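Local coordinates for protein octenoyl-CoA reductase/carboxylase (Streptomyces sp., PDB 4A0S) that catalyses the NADPH-dependent reductive carboxylation of 2-octenoyl-CoA, supplying an unusual extender unit for cinnabaramide polyketide biosynthesis, at residues 343-347 with 348-352; 275-278 with 279-283; 251-254 with 255-259. All coordinates share one frame; numbering follows the deposited sequence.

Contact 1. Residues 343-347 with 348-352; sequences HTFDN and RYLWM. With CO8 (octanoyl-coenzyme A), chain L.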
loop_
_atom_site.group_PDB
_atom_site.type_symbol
_atom_site.label_atom_id
_atom_site.label_comp_id
_atom_site.label_asym_id
_atom_site.label_seq_id
_atom_site.Cartn_x
_atom_site.Cartn_y
_atom_site.Cartn_z
ATOM N N HIS A 343 19.941 -16.924 -8.922
ATOM C CA HIS A 343 19.056 -16.479 -9.981
ATOM C C HIS A 343 19.789 -15.532 -10.879
ATOM O O HIS A 343 20.549 -14.704 -10.405
ATOM C CB HIS A 343 17.865 -15.763 -9.387
ATOM C CG HIS A 343 16.902 -16.673 -8.694
ATOM N ND1 HIS A 343 15.630 -16.271 -8.350
ATOM C CD2 HIS A 343 17.013 -17.967 -8.305
ATOM C CE1 HIS A 343 15.001 -17.282 -7.771
ATOM N NE2 HIS A 343 15.818 -18.322 -7.735
ATOM N N THR A 344 19.569 -15.693 -12.175
ATOM C CA THR A 344 19.971 -14.716 -13.163
ATOM C C THR A 344 18.748 -14.280 -13.933
ATOM O O THR A 344 17.884 -15.088 -14.272
ATOM C CB THR A 344 21.031 -15.269 -14.121
ATOM O OG1 THR A 344 22.172 -15.662 -13.354
ATOM C CG2 THR A 344 21.447 -14.210 -15.163
ATOM N N PHE A 345 18.671 -12.980 -14.170
ATOM C CA PHE A 345 17.582 -12.409 -14.902
ATOM C C PHE A 345 18.087 -11.169 -15.608
ATOM O O PHE A 345 19.111 -10.584 -15.233
ATOM C CB PHE A 345 16.397 -12.085 -13.976
ATOM C CG PHE A 345 16.636 -10.917 -13.063
ATOM C CD1 PHE A 345 17.297 -11.093 -11.852
ATOM C CD2 PHE A 345 16.225 -9.640 -13.423
ATOM C CE1 PHE A 345 17.537 -10.003 -10.995
ATOM C CE2 PHE A 345 16.454 -8.548 -12.577
ATOM C CZ PHE A 345 17.114 -8.730 -11.366
ATOM N N ASP A 346 17.348 -10.782 -16.633
ATOM C CA ASP A 346 17.645 -9.600 -17.399
ATOM C C ASP A 346 16.906 -8.444 -16.724
ATOM O O ASP A 346 15.676 -8.393 -16.707
ATOM C CB ASP A 346 17.179 -9.816 -18.838
ATOM C CG ASP A 346 17.587 -8.695 -19.771
ATOM O OD1 ASP A 346 17.706 -7.531 -19.340
ATOM O OD2 ASP A 346 17.772 -8.994 -20.965
ATOM N N ASN A 347 17.673 -7.531 -16.153
ATOM C CA ASN A 347 17.093 -6.443 -15.380
ATOM C C ASN A 347 16.350 -5.443 -16.237
ATOM O O ASN A 347 15.514 -4.701 -15.736
ATOM C CB ASN A 347 18.145 -5.723 -14.542
ATOM C CG ASN A 347 17.518 -4.810 -13.486
ATOM O OD1 ASN A 347 16.571 -5.196 -12.789
ATOM N ND2 ASN A 347 18.033 -3.597 -13.377
ATOM N N ARG A 348 16.638 -5.428 -17.528
ATOM C CA ARG A 348 15.896 -4.555 -18.424
ATOM C C ARG A 348 14.402 -4.832 -18.326
ATOM O O ARG A 348 13.601 -3.911 -18.247
ATOM C CB ARG A 348 16.378 -4.683 -19.862
ATOM C CG ARG A 348 17.734 -4.044 -20.064
ATOM C CD ARG A 348 18.261 -4.354 -21.436
ATOM N NE ARG A 348 18.103 -5.775 -21.751
ATOM C CZ ARG A 348 18.178 -6.284 -22.977
ATOM N NH1 ARG A 348 18.415 -5.493 -24.014
ATOM N NH2 ARG A 348 18.009 -7.589 -23.164
ATOM N N TYR A 349 14.037 -6.103 -18.284
ATOM C CA TYR A 349 12.633 -6.459 -18.153
ATOM C C TYR A 349 12.084 -6.014 -16.813
ATOM O O TYR A 349 10.916 -5.649 -16.708
ATOM C CB TYR A 349 12.424 -7.948 -18.425
ATOM C CG TYR A 349 12.737 -8.252 -19.865
ATOM C CD1 TYR A 349 11.782 -8.073 -20.854
ATOM C CD2 TYR A 349 14.023 -8.653 -20.248
ATOM C CE1 TYR A 349 12.079 -8.318 -22.194
ATOM C CE2 TYR A 349 14.332 -8.897 -21.573
ATOM C CZ TYR A 349 13.355 -8.731 -22.543
ATOM O OH TYR A 349 13.661 -8.975 -23.854
ATOM N N LEU A 350 12.935 -5.980 -15.801
ATOM C CA LEU A 350 12.466 -5.573 -14.497
ATOM C C LEU A 350 12.222 -4.066 -14.411
ATOM O O LEU A 350 11.115 -3.634 -14.088
ATOM C CB LEU A 350 13.433 -6.005 -13.410
ATOM C CG LEU A 350 12.756 -5.927 -12.046
ATOM C CD1 LEU A 350 11.818 -7.125 -11.899
ATOM C CD2 LEU A 350 13.809 -5.970 -11.002
ATOM N N TRP A 351 13.247 -3.265 -14.682
ATOM C CA TRP A 351 13.101 -1.825 -14.482
ATOM C C TRP A 351 12.345 -1.152 -15.622
ATOM O O TRP A 351 11.499 -0.298 -15.382
ATOM C CB TRP A 351 14.445 -1.143 -14.232
ATOM C CG TRP A 351 15.036 -0.453 -15.434
ATOM C CD1 TRP A 351 14.586 0.703 -16.032
ATOM C CD2 TRP A 351 16.182 -0.861 -16.174
ATOM N NE1 TRP A 351 15.376 1.019 -17.106
ATOM C CE2 TRP A 351 16.369 0.084 -17.211
ATOM C CE3 TRP A 351 17.083 -1.928 -16.059
ATOM C CZ2 TRP A 351 17.415 -0.014 -18.128
ATOM C CZ3 TRP A 351 18.126 -2.014 -16.967
ATOM C CH2 TRP A 351 18.278 -1.068 -17.993
ATOM N N MET A 352 12.632 -1.544 -16.860
ATOM C CA MET A 352 11.996 -0.881 -17.999
ATOM C C MET A 352 10.490 -1.082 -17.981
ATOM O O MET A 352 9.728 -0.223 -18.406
ATOM C CB MET A 352 12.551 -1.406 -19.316
ATOM C CG MET A 352 13.896 -0.855 -19.681
ATOM S SD MET A 352 13.775 0.878 -20.196
ATOM C CE MET A 352 12.938 0.777 -21.786
HETATM N N1A CO8 L . 20.159 -3.077 -35.321
HETATM C C2A CO8 L . 18.873 -3.060 -35.661
HETATM N N3A CO8 L . 17.944 -3.636 -34.901
HETATM C C4A CO8 L . 18.287 -4.258 -33.756
HETATM C C5A CO8 L . 19.623 -4.294 -33.371
HETATM C C6A CO8 L . 20.571 -3.682 -34.190
HETATM N N6A CO8 L . 21.863 -3.686 -33.863
HETATM N N7A CO8 L . 19.693 -4.959 -32.220
HETATM C C8A CO8 L . 18.455 -5.327 -31.890
HETATM N N9A CO8 L . 17.591 -4.910 -32.826
HETATM C C1B CO8 L . 16.096 -5.112 -32.811
HETATM C C2B CO8 L . 15.597 -6.546 -33.052
HETATM O O2B CO8 L . 14.431 -6.509 -33.889
HETATM C C3B CO8 L . 15.239 -7.038 -31.647
HETATM O O3B CO8 L . 14.130 -7.941 -31.688
HETATM P P3B CO8 L . 14.297 -9.474 -31.196
HETATM O O7A CO8 L . 15.526 -10.061 -32.077
HETATM O O8A CO8 L . 14.818 -9.402 -29.665
HETATM O O9A CO8 L . 13.030 -10.230 -31.347
HETATM C C4B CO8 L . 14.774 -5.767 -30.960
HETATM O O4B CO8 L . 15.663 -4.737 -31.459
HETATM C C5B CO8 L . 14.850 -5.942 -29.424
HETATM O O5B CO8 L . 14.193 -4.858 -28.720
HETATM P P1A CO8 L . 12.565 -4.799 -28.518
HETATM O O1A CO8 L . 12.296 -3.544 -27.512
HETATM O O2A CO8 L . 11.826 -4.671 -29.803
HETATM O O3A CO8 L . 12.099 -6.165 -27.733
HETATM P P2A CO8 L . 11.648 -6.230 -26.160
HETATM O O4A CO8 L . 11.720 -7.799 -25.806
HETATM O O5A CO8 L . 10.319 -5.627 -25.821
HETATM O O6A CO8 L . 12.852 -5.569 -25.307
HETATM C CBP CO8 L . 13.898 -4.087 -23.684
HETATM C CCP CO8 L . 12.594 -4.714 -24.183
HETATM C CDP CO8 L . 14.810 -5.230 -23.210
HETATM C CEP CO8 L . 13.550 -3.158 -22.510
HETATM C CAP CO8 L . 14.547 -3.313 -24.869
HETATM O OAP CO8 L . 13.583 -2.427 -25.473
HETATM C C9P CO8 L . 15.741 -2.464 -24.424
HETATM O O9P CO8 L . 16.821 -2.977 -24.105
HETATM N N8P CO8 L . 15.468 -1.158 -24.412
HETATM C C7P CO8 L . 16.416 -0.139 -23.975
HETATM C C6P CO8 L . 16.548 -0.242 -22.452
HETATM C C5P CO8 L . 17.939 0.238 -22.051
HETATM O O5P CO8 L . 18.905 -0.528 -22.057
HETATM N N4P CO8 L . 18.023 1.532 -21.747
HETATM C C3P CO8 L . 16.861 2.435 -21.755
HETATM C C2P CO8 L . 17.264 3.720 -21.056
HETATM S S1P CO8 L . 17.195 3.591 -19.222
HETATM C "C1'" CO8 L . 17.254 5.290 -18.957
HETATM O "O1'" CO8 L . 18.347 5.865 -18.991
HETATM C "C2'" CO8 L . 16.045 5.957 -18.776
HETATM C "C3'" CO8 L . 15.988 7.330 -18.557
HETATM C "C4'" CO8 L . 14.789 8.015 -18.314
HETATM C "C5'" CO8 L . 13.500 7.199 -18.464
HETATM C "C6'" CO8 L . 12.275 8.132 -18.462
HETATM C "C7'" CO8 L . 11.082 7.319 -18.936
HETATM C "C8'" CO8 L . 9.821 8.160 -18.855
#
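Arg348 turns back onto Asp346 and grips it side-on, NE giving its proton to OD1 and NH2 to OD2 at 2.6 Å, each on the syn lone pair. Guanidinium and carboxylate are nearly coplanar, 5° apart. The bend at chi3 (-46°) swings the group round, and CDP of the coenzyme A derivative lies over one guanidinium face; NH1 adds a weak bond to its pantetheine carbonyl, O9P. With an alanine here, the buried Asp346 carboxylate would probably be left without its charged mate, and the ligand without that cover. The backbone N of Arg348 also binds OD1, from the anti side at 3.0 Å, making Asp346 the N-cap where strand 342-346 runs into helix 347-352; residues 343-345 pair antiparallel with a strand of the second subunit. Tyr349 sets its ring edge against Asp346, CE2 to OD2 3.5 Å, while its OH reaches the diphosphate oxygen O4A of the ligand at 3.0 Å. Leu350 lays CD2 obliquely against CE2 of Phe345 (4.0 Å), and its CB closes on Asn347 OD1, which is buried and has no polar partner; Asn347 ND2 instead bonds Ser337 and Thr334 of the second subunit. Trp351 closes the first helical turn, N to Asn347 O at 2.9 Å. Its indole, held at an unusual chi1 of 100°, puts CE3 beside Asn347 ND2 (3.3 Å) and its other edge toward the thioester sulfur S1P, and also touches a bound NADP. Met352, bent at chi2 and chi3, rests CG over the indole face and 3.7 Å from CEP of the ligand.

Contact 2. Residues 275-278 with 279-283; sequences LGIT and DDIAD
A type I beta turn runs from Thr278 to Ile281, closed by Ile281 N to Thr278 O at 3.0 Å. Just upstream, Gly276, with phi 73°, is the C-prime residue of a Schellman motif that ends helix 272-275; just downstream, Asp283 N binds Asp280 O and the chain winds into a short 3-10 segment. The link is therefore a compact run of turns between helix 272-275 and helix 285-303 of the nucleotide-binding domain. Two isoleucines meet on its inner side. CG2 of Ile277 comes to 4.1 Å from CG2 of Ile281, and CG1 of Ile277 lies equally far from CD1 of Ile281, the two side chains slanting across one another. In Ile281, CG1 is anti to the backbone N (chi1 -163°) and the chain runs on extended, so CD1 comes back to Ile277, and CG2 lies 3.2 Å from Thr278 O, the same oxygen that takes the turn's hydrogen bond. Both isoleucines also touch Thr291 of helix 285-303, and Ile277 reaches Val317 and Leu321 of helix 316-325. On the solvent side, Thr278 and Asp280 turn their polar ends to each other: OG1 is 3.2 Å from OD1 and 3.3 Å from OD2, the second at most a weak hydrogen bond. Arg287 is the stronger partner of both, its NH2 bonding Thr278 OG1 and forming a salt bridge to Asp280 OD1. The turn thus has an apolar inner side and an acidic outer one, and with Asp279, Asp280 and Asp283 so close in sequence, the arginines, Arg287 at Asp280 and Arg316 at Asp283, are likely to offset much of the local negative charge.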
loop_
_atom_site.group_PDB
_atom_site.type_symbol
_atom_site.label_atom_id
_atom_site.label_comp_id
_atom_site.label_asym_id
_atom_site.label_seq_id
_atom_site.Cartn_x
_atom_site.Cartn_y
_atom_site.Cartn_z
ATOM N N LEU A 275 7.218 -25.680 -23.933
ATOM C CA LEU A 275 8.119 -24.549 -24.059
ATOM C C LEU A 275 9.535 -24.998 -24.372
ATOM O O LEU A 275 10.330 -24.223 -24.893
ATOM C CB LEU A 275 8.140 -23.739 -22.771
ATOM C CG LEU A 275 6.928 -22.869 -22.471
ATOM C CD1 LEU A 275 6.850 -22.652 -20.972
ATOM C CD2 LEU A 275 7.023 -21.554 -23.225
ATOM N N GLY A 276 9.855 -26.242 -24.042
ATOM C CA GLY A 276 11.209 -26.729 -24.212
ATOM C C GLY A 276 12.122 -26.128 -23.163
ATOM O O GLY A 276 13.277 -25.810 -23.441
ATOM N N ILE A 277 11.593 -25.957 -21.958
ATOM C CA ILE A 277 12.415 -25.548 -20.833
ATOM C C ILE A 277 13.202 -26.763 -20.333
ATOM O O ILE A 277 12.649 -27.854 -20.132
ATOM C CB ILE A 277 11.585 -24.885 -19.715
ATOM C CG1 ILE A 277 10.970 -23.567 -20.219
ATOM C CG2 ILE A 277 12.440 -24.648 -18.467
ATOM C CD1 ILE A 277 9.876 -22.985 -19.296
ATOM N N THR A 278 14.508 -26.572 -20.207
ATOM C CA THR A 278 15.411 -27.555 -19.624
ATOM C C THR A 278 16.211 -26.803 -18.559
ATOM O O THR A 278 16.211 -25.581 -18.557
ATOM C CB THR A 278 16.349 -28.153 -20.680
ATOM O OG1 THR A 278 17.007 -27.096 -21.396
ATOM C CG2 THR A 278 15.571 -28.997 -21.662
ATOM N N ASP A 279 16.912 -27.512 -17.679
ATOM C CA ASP A 279 17.561 -26.866 -16.530
ATOM C C ASP A 279 18.717 -25.942 -16.856
ATOM O O ASP A 279 19.150 -25.156 -16.010
ATOM C CB ASP A 279 18.019 -27.906 -15.514
ATOM C CG ASP A 279 16.870 -28.515 -14.780
ATOM O OD1 ASP A 279 15.736 -28.036 -15.002
ATOM O OD2 ASP A 279 17.087 -29.472 -14.003
ATOM N N ASP A 280 19.214 -26.048 -18.080
ATOM C CA ASP A 280 20.360 -25.281 -18.506
ATOM C C ASP A 280 19.898 -23.975 -19.124
ATOM O O ASP A 280 20.719 -23.118 -19.459
ATOM C CB ASP A 280 21.179 -26.091 -19.510
ATOM C CG ASP A 280 20.358 -26.533 -20.704
ATOM O OD1 ASP A 280 19.896 -25.654 -21.451
ATOM O OD2 ASP A 280 20.178 -27.751 -20.903
ATOM N N ILE A 281 18.582 -23.816 -19.264
ATOM C CA ILE A 281 18.043 -22.607 -19.884
ATOM C C ILE A 281 18.561 -21.332 -19.198
ATOM O O ILE A 281 18.793 -20.313 -19.864
ATOM C CB ILE A 281 16.504 -22.624 -19.940
ATOM C CG1 ILE A 281 16.004 -21.589 -20.951
ATOM C CG2 ILE A 281 15.894 -22.418 -18.533
ATOM C CD1 ILE A 281 14.520 -21.655 -21.186
ATOM N N ALA A 282 18.778 -21.422 -17.886
ATOM C CA ALA A 282 19.154 -20.278 -17.050
ATOM C C ALA A 282 20.496 -19.656 -17.441
ATOM O O ALA A 282 20.710 -18.459 -17.235
ATOM C CB ALA A 282 19.181 -20.697 -15.593
ATOM N N ASP A 283 21.382 -20.482 -17.999
ATOM C CA ASP A 283 22.732 -20.072 -18.422
ATOM C C ASP A 283 22.729 -19.348 -19.773
ATOM O O ASP A 283 23.762 -18.844 -20.229
ATOM C CB ASP A 283 23.648 -21.300 -18.530
ATOM C CG ASP A 283 23.657 -22.157 -17.265
ATOM O OD1 ASP A 283 23.469 -21.617 -16.154
ATOM O OD2 ASP A 283 23.876 -23.383 -17.389
#

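Contact 3. Residues 251-254 with 255-259; sequences VVSS and AQKEA. With NAP (NADP nicotinamide-adenine-dinucleotide phosphate), chain F.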
loop_
_atom_site.group_PDB
_atom_site.type_symbol
_atom_site.label_atom_id
_atom_site.label_comp_id
_atom_site.label_asym_id
_atom_site.label_seq_id
_atom_site.Cartn_x
_atom_site.Cartn_y
_atom_site.Cartn_z
ATOM N N VAL A 251 2.015 -24.034 -14.640
ATOM C CA VAL A 251 3.113 -24.594 -15.398
ATOM C C VAL A 251 3.499 -25.887 -14.721
ATOM O O VAL A 251 3.850 -25.900 -13.541
ATOM C CB VAL A 251 4.315 -23.654 -15.504
ATOM C CG1 VAL A 251 5.332 -24.221 -16.496
ATOM C CG2 VAL A 251 3.862 -22.279 -15.920
ATOM N N VAL A 252 3.401 -26.981 -15.470
ATOM C CA VAL A 252 3.756 -28.292 -14.950
ATOM C C VAL A 252 4.724 -28.960 -15.921
ATOM O O VAL A 252 4.814 -28.571 -17.088
ATOM C CB VAL A 252 2.515 -29.205 -14.759
ATOM C CG1 VAL A 252 1.584 -28.645 -13.689
ATOM C CG2 VAL A 252 1.781 -29.430 -16.080
ATOM N N SER A 253 5.449 -29.961 -15.443
ATOM C CA SER A 253 6.434 -30.620 -16.294
ATOM C C SER A 253 5.938 -31.948 -16.841
ATOM O O SER A 253 6.639 -32.581 -17.621
ATOM C CB SER A 253 7.762 -30.796 -15.554
ATOM O OG SER A 253 7.615 -31.702 -14.484
ATOM N N SER A 254 4.727 -32.365 -16.459
ATOM C CA SER A 254 4.206 -33.663 -16.894
ATOM C C SER A 254 2.693 -33.707 -16.986
ATOM O O SER A 254 1.987 -32.910 -16.350
ATOM C CB SER A 254 4.683 -34.779 -15.954
ATOM O OG SER A 254 4.013 -34.713 -14.702
ATOM N N ALA A 255 2.200 -34.667 -17.767
ATOM C CA ALA A 255 0.765 -34.904 -17.910
ATOM C C ALA A 255 0.095 -35.286 -16.581
ATOM O O ALA A 255 -1.057 -34.939 -16.354
ATOM C CB ALA A 255 0.510 -35.957 -18.964
ATOM N N GLN A 256 0.811 -36.000 -15.716
ATOM C CA GLN A 256 0.278 -36.368 -14.402
ATOM C C GLN A 256 0.107 -35.108 -13.558
ATOM O O GLN A 256 -0.906 -34.927 -12.874
ATOM C CB GLN A 256 1.185 -37.381 -13.674
ATOM C CG GLN A 256 1.276 -38.792 -14.333
ATOM C CD GLN A 256 2.314 -38.878 -15.467
ATOM O OE1 GLN A 256 2.570 -37.897 -16.170
ATOM N NE2 GLN A 256 2.914 -40.064 -15.640
ATOM N N LYS A 257 1.099 -34.233 -13.633
ATOM C CA LYS A 257 1.060 -32.985 -12.904
ATOM C C LYS A 257 -0.005 -32.058 -13.482
ATOM O O LYS A 257 -0.703 -31.377 -12.734
ATOM C CB LYS A 257 2.443 -32.350 -12.884
ATOM C CG LYS A 257 3.392 -33.091 -11.950
ATOM C CD LYS A 257 4.814 -32.652 -12.112
ATOM C CE LYS A 257 5.660 -33.240 -11.004
ATOM N NZ LYS A 257 7.084 -32.918 -11.205
ATOM N N GLU A 258 -0.152 -32.041 -14.804
ATOM C CA GLU A 258 -1.286 -31.343 -15.400
ATOM C C GLU A 258 -2.614 -31.877 -14.858
ATOM O O GLU A 258 -3.517 -31.111 -14.507
ATOM C CB GLU A 258 -1.280 -31.452 -16.920
ATOM C CG GLU A 258 -2.632 -31.026 -17.512
ATOM C CD GLU A 258 -2.573 -30.711 -18.976
ATOM O OE1 GLU A 258 -1.535 -30.998 -19.599
ATOM O OE2 GLU A 258 -3.575 -30.182 -19.494
ATOM N N ALA A 259 -2.739 -33.198 -14.805
ATOM C CA ALA A 259 -3.956 -33.805 -14.285
ATOM C C ALA A 259 -4.209 -33.300 -12.865
ATOM O O ALA A 259 -5.341 -32.951 -12.511
ATOM C CB ALA A 259 -3.855 -35.299 -14.331
HETATM P PA NAP F . 6.852 -29.657 -4.035
HETATM O O1A NAP F . 5.493 -30.122 -3.390
HETATM O O2A NAP F . 7.862 -30.728 -4.321
HETATM O O5B NAP F . 6.474 -28.968 -5.357
HETATM C C5B NAP F . 7.517 -28.331 -6.068
HETATM C C4B NAP F . 7.093 -28.302 -7.527
HETATM O O4B NAP F . 8.143 -27.610 -8.218
HETATM C C3B NAP F . 6.979 -29.708 -8.155
HETATM O O3B NAP F . 5.609 -29.890 -8.446
HETATM C C2B NAP F . 7.689 -29.584 -9.495
HETATM O O2B NAP F . 6.814 -29.130 -10.525
HETATM C C1B NAP F . 8.702 -28.519 -9.269
HETATM N N9A NAP F . 9.919 -29.155 -8.703
HETATM C C8A NAP F . 10.025 -30.225 -7.898
HETATM N N7A NAP F . 11.309 -30.446 -7.585
HETATM C C5A NAP F . 12.002 -29.501 -8.205
HETATM C C6A NAP F . 13.347 -29.239 -8.276
HETATM N N6A NAP F . 14.207 -30.000 -7.601
HETATM N N1A NAP F . 13.744 -28.201 -8.995
HETATM C C2A NAP F . 12.877 -27.421 -9.634
HETATM N N3A NAP F . 11.582 -27.651 -9.615
HETATM C C4A NAP F . 11.132 -28.686 -8.900
HETATM O O3 NAP F . 7.548 -28.537 -3.127
HETATM P PN NAP F . 6.775 -27.245 -2.565
HETATM O O1N NAP F . 6.312 -27.730 -1.146
HETATM O O2N NAP F . 5.742 -26.683 -3.506
HETATM O O5D NAP F . 8.051 -26.302 -2.388
HETATM C C5D NAP F . 8.616 -25.815 -3.602
HETATM C C4D NAP F . 9.759 -24.937 -3.180
HETATM O O4D NAP F . 9.181 -23.896 -2.318
HETATM C C3D NAP F . 10.789 -25.659 -2.310
HETATM O O3D NAP F . 12.044 -25.113 -2.766
HETATM C C2D NAP F . 10.469 -25.211 -0.901
HETATM O O2D NAP F . 11.643 -25.228 -0.055
HETATM C C1D NAP F . 10.109 -23.769 -1.204
HETATM N N1N NAP F . 9.163 -23.364 -0.191
HETATM C C2N NAP F . 9.409 -22.167 0.447
HETATM C C3N NAP F . 8.497 -21.797 1.394
HETATM C C7N NAP F . 8.771 -20.520 2.087
HETATM O O7N NAP F . 9.701 -19.780 1.751
HETATM N N7N NAP F . 7.962 -20.313 3.091
HETATM C C4N NAP F . 7.376 -22.573 1.707
HETATM C C5N NAP F . 7.109 -23.769 1.063
HETATM C C6N NAP F . 8.017 -24.164 0.094
HETATM P P2B NAP F . 7.348 -29.362 -12.026
HETATM O O1X NAP F . 5.906 -29.158 -12.756
HETATM O O2X NAP F . 8.368 -28.192 -12.460
HETATM O O3X NAP F . 7.887 -30.770 -11.950
#
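Ser254 folds its hydroxyl back over the start of helix 255-263, where OG accepts from Lys257 N at 3.1 Å, a fairly straight bond. This N-cap depends on chi1 of 73°, which sets OG between the backbone N and carbonyl carbon and faces it into the first turn. From the same residue, the carbonyl O takes Glu258 N at 2.8 Å, so side chain and backbone of Ser254 each hold one amide of the helix. The capping oxygen is also flanked by the Lys257 chain, with CG only 3.3 Å away. Beyond CG that lysine is fully extended, and its reach carries NZ to O3X of the NADP 2'-phosphate. The modelled separation of NZ and O3X, 2.4 Å, is very short and its exact value doubtful. Ser253 works on the same oxygen: with chi1 at 67°, OG turns to O3X at 2.7 Å, while its backbone N makes a weak bond to O1X. Strand 247-252 and this helix open a beta-alpha-beta unit of the Rossmann fold, and the turn after the second strand of the sheet is the usual place where such domains read the adenosine ribose; a serine and a lysine here suit a phosphate. Arg272, another NADP-binding residue, packs on Ser253, and Ser403 gives Lys257 NZ a second partner. Val252 supplies the apolar side. Its CB lies 3.7 Å from Lys257 CB, and CG2, in the crowded position between N and C, reaches CB of Glu258 at 3.8 Å. The carboxylate of Glu258 points onward to a salt bridge with Arg262.

In the fold
All three contacts join neighbouring pieces of chain within the nucleotide-binding half of the subunit. Contact 1 is the buried one: it lies at the interface with a second subunit, whose strand continues its sheet, and its polar groups serve the acyl-CoA pocket. Contacts 2 and 3 are only partly buried and touch no other subunit. Contact 3 faces the cofactor phosphate with a hydroxyl and an amine, whereas contact 2 presents aspartates toward solvent, where arginines meet them. Helix 316-325 receives side chains from contacts 1 and 2, and helix 272-275 packs against contact 3 through Arg272 and ends at contact 2. The centre of contact 2 is about 17 Å from each of the other two.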